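PDB 3PQU: transferrin binding protein B from Actinobacillus suis, which probably binds host transferrin at the bacterial outer membrane, as a surface lipoprotein serving iron acquisition. Local coordinates for residues 172-184 and 313-325. Sequence-based numbering, arbitrary orientation.
Sequences YKGTWDFTSDVKT and TNNKSLFAVFAAK
W176 and F322 meet through their CB atoms, 3.8 Å apart, where strands 172-180 and 318-325 pair antiparallel and join the first and last long strands of a beta barrel. This closure rests on four reciprocal backbone pairs, K173 with K325, T175 with A323, D177 with V321 and T179 with F319; the bond from F319 N to T179 O is nearly straight, 167° at the hydrogen. Both W176 and F322 rings lead away from the opposing strand beyond CB, with CG between the backbone N and the carbonyl carbon, and the indole NE1 bonds Y247 O instead.

On the same face, L318 reaches back: CG anti to the backbone N (chi1 -161°) starts the chain toward F178, and the second torsion brings L318 CD1 to 3.8 Å from F178 CD1, the two side chains crossing at a slant. A320 meets F178 at the root of the side chain, CB to CB 4.2 Å.

The other face carries D177 beside V321, with V321 CG2 touching D177 CB rather than the carboxylate, which turns to R116 in a salt bridge and to S204 OG. Next along it, T179 CG2 lies at the edge of the F319 ring, near its plane, while T179 OG1 bonds the in-plane lone pair of S180 O.

Past the paired strands, D181 N makes a bent bond to S317 O, 3.1 Å long and 139° at the hydrogen, from above the carbonyl plane. D181 OD2 is hydrogen-bonded to Y186 OH, and one water extends the link, donating to D181 OD1 at 3.0 Å and also to N315 O.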
loop_
_atom_site.group_PDB
_atom_site.type_symbol
_atom_site.label_atom_id
_atom_site.label_comp_id
_atom_site.label_asym_id
_atom_site.label_seq_id
_atom_site.Cartn_x
_atom_site.Cartn_y
_atom_site.Cartn_z
ATOM N N TYR A 172 -17.588 6.962 0.435
ATOM C CA TYR A 172 -16.391 7.779 0.655
ATOM C C TYR A 172 -16.562 9.035 -0.165
ATOM O O TYR A 172 -17.051 8.960 -1.296
ATOM C CB TYR A 172 -15.110 7.078 0.159
ATOM C CG TYR A 172 -14.716 5.850 0.953
ATOM C CD1 TYR A 172 -13.626 5.866 1.814
ATOM C CD2 TYR A 172 -15.450 4.681 0.855
ATOM C CE1 TYR A 172 -13.276 4.731 2.550
ATOM C CE2 TYR A 172 -15.110 3.551 1.584
ATOM C CZ TYR A 172 -14.034 3.579 2.426
ATOM O OH TYR A 172 -13.732 2.441 3.144
ATOM N N LYS A 173 -16.148 10.176 0.383
ATOM C CA LYS A 173 -16.204 11.443 -0.347
ATOM C C LYS A 173 -14.860 12.152 -0.320
ATOM O O LYS A 173 -14.138 12.090 0.681
ATOM C CB LYS A 173 -17.270 12.360 0.249
ATOM C CG LYS A 173 -18.690 11.832 0.174
ATOM C CD LYS A 173 -19.677 12.847 0.768
ATOM C CE LYS A 173 -21.087 12.592 0.261
ATOM N NZ LYS A 173 -22.051 13.601 0.801
ATOM N N GLY A 174 -14.529 12.841 -1.408
ATOM C CA GLY A 174 -13.240 13.513 -1.510
ATOM C C GLY A 174 -13.059 14.322 -2.792
ATOM O O GLY A 174 -13.974 14.981 -3.280
ATOM N N THR A 175 -11.864 14.253 -3.354
ATOM C CA THR A 175 -11.532 15.057 -4.515
ATOM C C THR A 175 -10.961 14.182 -5.622
ATOM O O THR A 175 -10.788 12.973 -5.453
ATOM C CB THR A 175 -10.447 16.105 -4.168
ATOM O OG1 THR A 175 -9.282 15.432 -3.675
ATOM C CG2 THR A 175 -10.953 17.105 -3.112
ATOM N N TRP A 176 -10.691 14.810 -6.760
ATOM C CA TRP A 176 -9.833 14.220 -7.782
ATOM C C TRP A 176 -9.043 15.355 -8.403
ATOM O O TRP A 176 -9.373 16.520 -8.195
ATOM C CB TRP A 176 -10.631 13.411 -8.835
ATOM C CG TRP A 176 -11.620 14.203 -9.651
ATOM C CD1 TRP A 176 -12.785 14.809 -9.204
ATOM C CD2 TRP A 176 -11.572 14.429 -11.064
ATOM N NE1 TRP A 176 -13.440 15.407 -10.263
ATOM C CE2 TRP A 176 -12.720 15.186 -11.410
ATOM C CE3 TRP A 176 -10.686 14.036 -12.079
ATOM C CZ2 TRP A 176 -12.981 15.587 -12.721
ATOM C CZ3 TRP A 176 -10.951 14.429 -13.385
ATOM C CH2 TRP A 176 -12.091 15.201 -13.692
ATOM N N ASP A 177 -7.993 15.008 -9.149
ATOM C CA ASP A 177 -7.101 15.989 -9.795
ATOM C C ASP A 177 -6.471 15.343 -11.030
ATOM O O ASP A 177 -6.484 14.122 -11.162
ATOM C CB ASP A 177 -5.993 16.428 -8.837
ATOM C CG ASP A 177 -6.493 17.370 -7.767
ATOM O OD1 ASP A 177 -6.650 16.942 -6.605
ATOM O OD2 ASP A 177 -6.748 18.536 -8.103
ATOM N N PHE A 178 -5.924 16.155 -11.931
ATOM C CA PHE A 178 -5.460 15.630 -13.213
ATOM C C PHE A 178 -4.482 16.546 -13.935
ATOM O O PHE A 178 -4.427 17.740 -13.667
ATOM C CB PHE A 178 -6.676 15.397 -14.130
ATOM C CG PHE A 178 -7.451 16.674 -14.455
ATOM C CD1 PHE A 178 -7.073 17.477 -15.530
ATOM C CD2 PHE A 178 -8.528 17.074 -13.670
ATOM C CE1 PHE A 178 -7.749 18.676 -15.840
ATOM C CE2 PHE A 178 -9.239 18.258 -13.983
ATOM C CZ PHE A 178 -8.837 19.064 -15.073
ATOM N N THR A 179 -3.729 15.967 -14.868
ATOM C CA THR A 179 -3.023 16.720 -15.886
ATOM C C THR A 179 -3.272 16.019 -17.222
ATOM O O THR A 179 -3.335 14.786 -17.276
ATOM C CB THR A 179 -1.489 16.807 -15.640
ATOM O OG1 THR A 179 -0.887 17.552 -16.705
ATOM C CG2 THR A 179 -0.827 15.411 -15.606
ATOM N N SER A 180 -3.439 16.811 -18.282
ATOM C CA SER A 180 -3.493 16.309 -19.647
ATOM C C SER A 180 -2.079 16.177 -20.181
ATOM O O SER A 180 -1.108 16.441 -19.466
ATOM C CB SER A 180 -4.276 17.271 -20.558
ATOM O OG SER A 180 -3.572 18.502 -20.774
ATOM N N ASP A 181 -1.959 15.761 -21.444
ATOM C CA ASP A 181 -0.714 15.946 -22.164
ATOM C C ASP A 181 -0.787 17.278 -22.907
ATOM O O ASP A 181 -1.750 18.022 -22.758
ATOM C CB ASP A 181 -0.442 14.787 -23.150
ATOM C CG ASP A 181 -1.501 14.678 -24.249
ATOM O OD1 ASP A 181 -1.246 13.977 -25.259
ATOM O OD2 ASP A 181 -2.587 15.278 -24.083
ATOM N N VAL A 182 0.217 17.570 -23.727
ATOM C CA VAL A 182 0.250 18.842 -24.432
ATOM C C VAL A 182 0.210 18.638 -25.945
ATOM O O VAL A 182 0.910 17.779 -26.465
ATOM C CB VAL A 182 1.505 19.648 -24.027
ATOM C CG1 VAL A 182 1.858 20.700 -25.093
ATOM C CG2 VAL A 182 1.302 20.306 -22.638
ATOM N N LYS A 183 -0.638 19.403 -26.634
ATOM C CA LYS A 183 -0.656 19.457 -28.106
ATOM C C LYS A 183 -1.057 20.860 -28.534
ATOM O O LYS A 183 -2.086 21.370 -28.095
ATOM C CB LYS A 183 -1.724 18.504 -28.687
ATOM C CG LYS A 183 -1.371 17.050 -28.656
ATOM C CD LYS A 183 -2.553 16.203 -29.072
ATOM C CE LYS A 183 -2.267 14.716 -28.897
ATOM N NZ LYS A 183 -3.338 13.856 -29.518
ATOM N N THR A 184 -0.293 21.475 -29.418
ATOM C CA THR A 184 -0.649 22.812 -29.877
ATOM C C THR A 184 -1.999 22.800 -30.621
ATOM O O THR A 184 -2.657 23.830 -30.750
ATOM C CB THR A 184 0.445 23.415 -30.784
ATOM O OG1 THR A 184 0.730 22.497 -31.843
ATOM C CG2 THR A 184 1.721 23.685 -29.990
ATOM N N THR A 313 -5.546 7.484 -19.209
ATOM C CA THR A 313 -6.517 7.217 -20.271
ATOM C C THR A 313 -5.895 6.384 -21.390
ATOM O O THR A 313 -4.670 6.342 -21.541
ATOM C CB THR A 313 -7.229 8.487 -20.809
ATOM O OG1 THR A 313 -6.274 9.396 -21.359
ATOM C CG2 THR A 313 -8.058 9.185 -19.698
ATOM N N ASN A 314 -6.743 5.690 -22.138
ATOM C CA ASN A 314 -6.271 4.747 -23.143
ATOM C C ASN A 314 -5.557 5.430 -24.290
ATOM O O ASN A 314 -4.660 4.848 -24.891
ATOM C CB ASN A 314 -7.420 3.858 -23.674
ATOM C CG ASN A 314 -8.094 3.060 -22.572
ATOM O OD1 ASN A 314 -7.455 2.694 -21.581
ATOM N ND2 ASN A 314 -9.397 2.805 -22.729
ATOM N N ASN A 315 -5.955 6.657 -24.597
ATOM C CA ASN A 315 -5.280 7.440 -25.639
ATOM C C ASN A 315 -4.178 8.338 -25.040
ATOM O O ASN A 315 -3.711 9.251 -25.704
ATOM C CB ASN A 315 -6.295 8.327 -26.365
ATOM C CG ASN A 315 -6.960 9.341 -25.419
ATOM O OD1 ASN A 315 -7.180 9.052 -24.264
ATOM N ND2 ASN A 315 -7.281 10.509 -25.925
ATOM N N LYS A 316 -3.803 8.099 -23.777
ATOM C CA LYS A 316 -2.711 8.844 -23.106
ATOM C C LYS A 316 -2.923 10.376 -23.002
ATOM O O LYS A 316 -1.973 11.144 -22.888
ATOM C CB LYS A 316 -1.370 8.533 -23.800
ATOM C CG LYS A 316 -1.073 7.017 -23.893
ATOM C CD LYS A 316 0.296 6.762 -24.503
ATOM C CE LYS A 316 0.710 5.312 -24.344
ATOM N NZ LYS A 316 -0.407 4.390 -24.680
ATOM N N SER A 317 -4.175 10.809 -23.032
ATOM C CA SER A 317 -4.496 12.226 -22.981
ATOM C C SER A 317 -4.508 12.763 -21.555
ATOM O O SER A 317 -4.509 13.969 -21.367
ATOM C CB SER A 317 -5.877 12.475 -23.576
ATOM O OG SER A 317 -6.865 11.720 -22.872
ATOM N N LEU A 318 -4.542 11.871 -20.558
ATOM C CA LEU A 318 -4.849 12.281 -19.177
ATOM C C LEU A 318 -4.313 11.343 -18.093
ATOM O O LEU A 318 -4.506 10.115 -18.152
ATOM C CB LEU A 318 -6.365 12.416 -18.973
ATOM C CG LEU A 318 -6.783 13.255 -17.746
ATOM C CD1 LEU A 318 -6.873 14.705 -18.130
ATOM C CD2 LEU A 318 -8.126 12.818 -17.200
ATOM N N PHE A 319 -3.659 11.941 -17.100
ATOM C CA PHE A 319 -3.297 11.243 -15.862
ATOM C C PHE A 319 -4.119 11.887 -14.742
ATOM O O PHE A 319 -4.068 13.104 -14.569
ATOM C CB PHE A 319 -1.772 11.349 -15.575
ATOM C CG PHE A 319 -1.355 10.780 -14.213
ATOM C CD1 PHE A 319 -1.383 9.409 -13.974
ATOM C CD2 PHE A 319 -0.985 11.628 -13.175
ATOM C CE1 PHE A 319 -1.032 8.888 -12.727
ATOM C CE2 PHE A 319 -0.617 11.119 -11.920
ATOM C CZ PHE A 319 -0.649 9.743 -11.701
ATOM N N ALA A 320 -4.882 11.073 -14.005
ATOM C CA ALA A 320 -5.781 11.552 -12.953
ATOM C C ALA A 320 -5.506 10.826 -11.635
ATOM O O ALA A 320 -5.110 9.666 -11.648
ATOM C CB ALA A 320 -7.235 11.343 -13.347
ATOM N N VAL A 321 -5.713 11.525 -10.514
ATOM C CA VAL A 321 -5.642 10.909 -9.196
ATOM C C VAL A 321 -6.932 11.257 -8.428
ATOM O O VAL A 321 -7.668 12.139 -8.834
ATOM C CB VAL A 321 -4.403 11.378 -8.410
ATOM C CG1 VAL A 321 -3.124 11.060 -9.179
ATOM C CG2 VAL A 321 -4.486 12.888 -8.092
ATOM N N PHE A 322 -7.200 10.554 -7.336
ATOM C CA PHE A 322 -8.385 10.811 -6.522
ATOM C C PHE A 322 -8.126 10.300 -5.105
ATOM O O PHE A 322 -7.251 9.463 -4.897
ATOM C CB PHE A 322 -9.649 10.151 -7.122
ATOM C CG PHE A 322 -9.482 8.670 -7.436
ATOM C CD1 PHE A 322 -9.736 7.686 -6.461
ATOM C CD2 PHE A 322 -9.089 8.262 -8.710
ATOM C CE1 PHE A 322 -9.580 6.347 -6.754
ATOM C CE2 PHE A 322 -8.933 6.907 -9.020
ATOM C CZ PHE A 322 -9.174 5.949 -8.048
ATOM N N ALA A 323 -8.860 10.850 -4.138
ATOM C CA ALA A 323 -8.688 10.514 -2.734
ATOM C C ALA A 323 -9.999 10.828 -2.049
ATOM O O ALA A 323 -10.647 11.807 -2.386
ATOM C CB ALA A 323 -7.560 11.339 -2.102
ATOM N N ALA A 324 -10.390 10.005 -1.089
ATOM C CA ALA A 324 -11.679 10.200 -0.437
ATOM C C ALA A 324 -11.687 9.513 0.936
ATOM O O ALA A 324 -10.887 8.607 1.195
ATOM C CB ALA A 324 -12.797 9.631 -1.335
ATOM N N LYS A 325 -12.580 9.943 1.816
ATOM C CA LYS A 325 -12.684 9.304 3.118
ATOM C C LYS A 325 -14.126 8.994 3.441
ATOM O O LYS A 325 -15.032 9.630 2.920
ATOM C CB LYS A 325 -12.066 10.160 4.220
ATOM C CG LYS A 325 -12.802 11.419 4.554
ATOM C CD LYS A 325 -12.243 12.018 5.838
ATOM C CE LYS A 325 -12.752 13.445 6.031
ATOM N NZ LYS A 325 -12.148 14.144 7.214
HETATM O O HOH W 1 0.279 11.729 -24.445
HETATM O O HOH W 2 -3.165 12.074 -26.505
#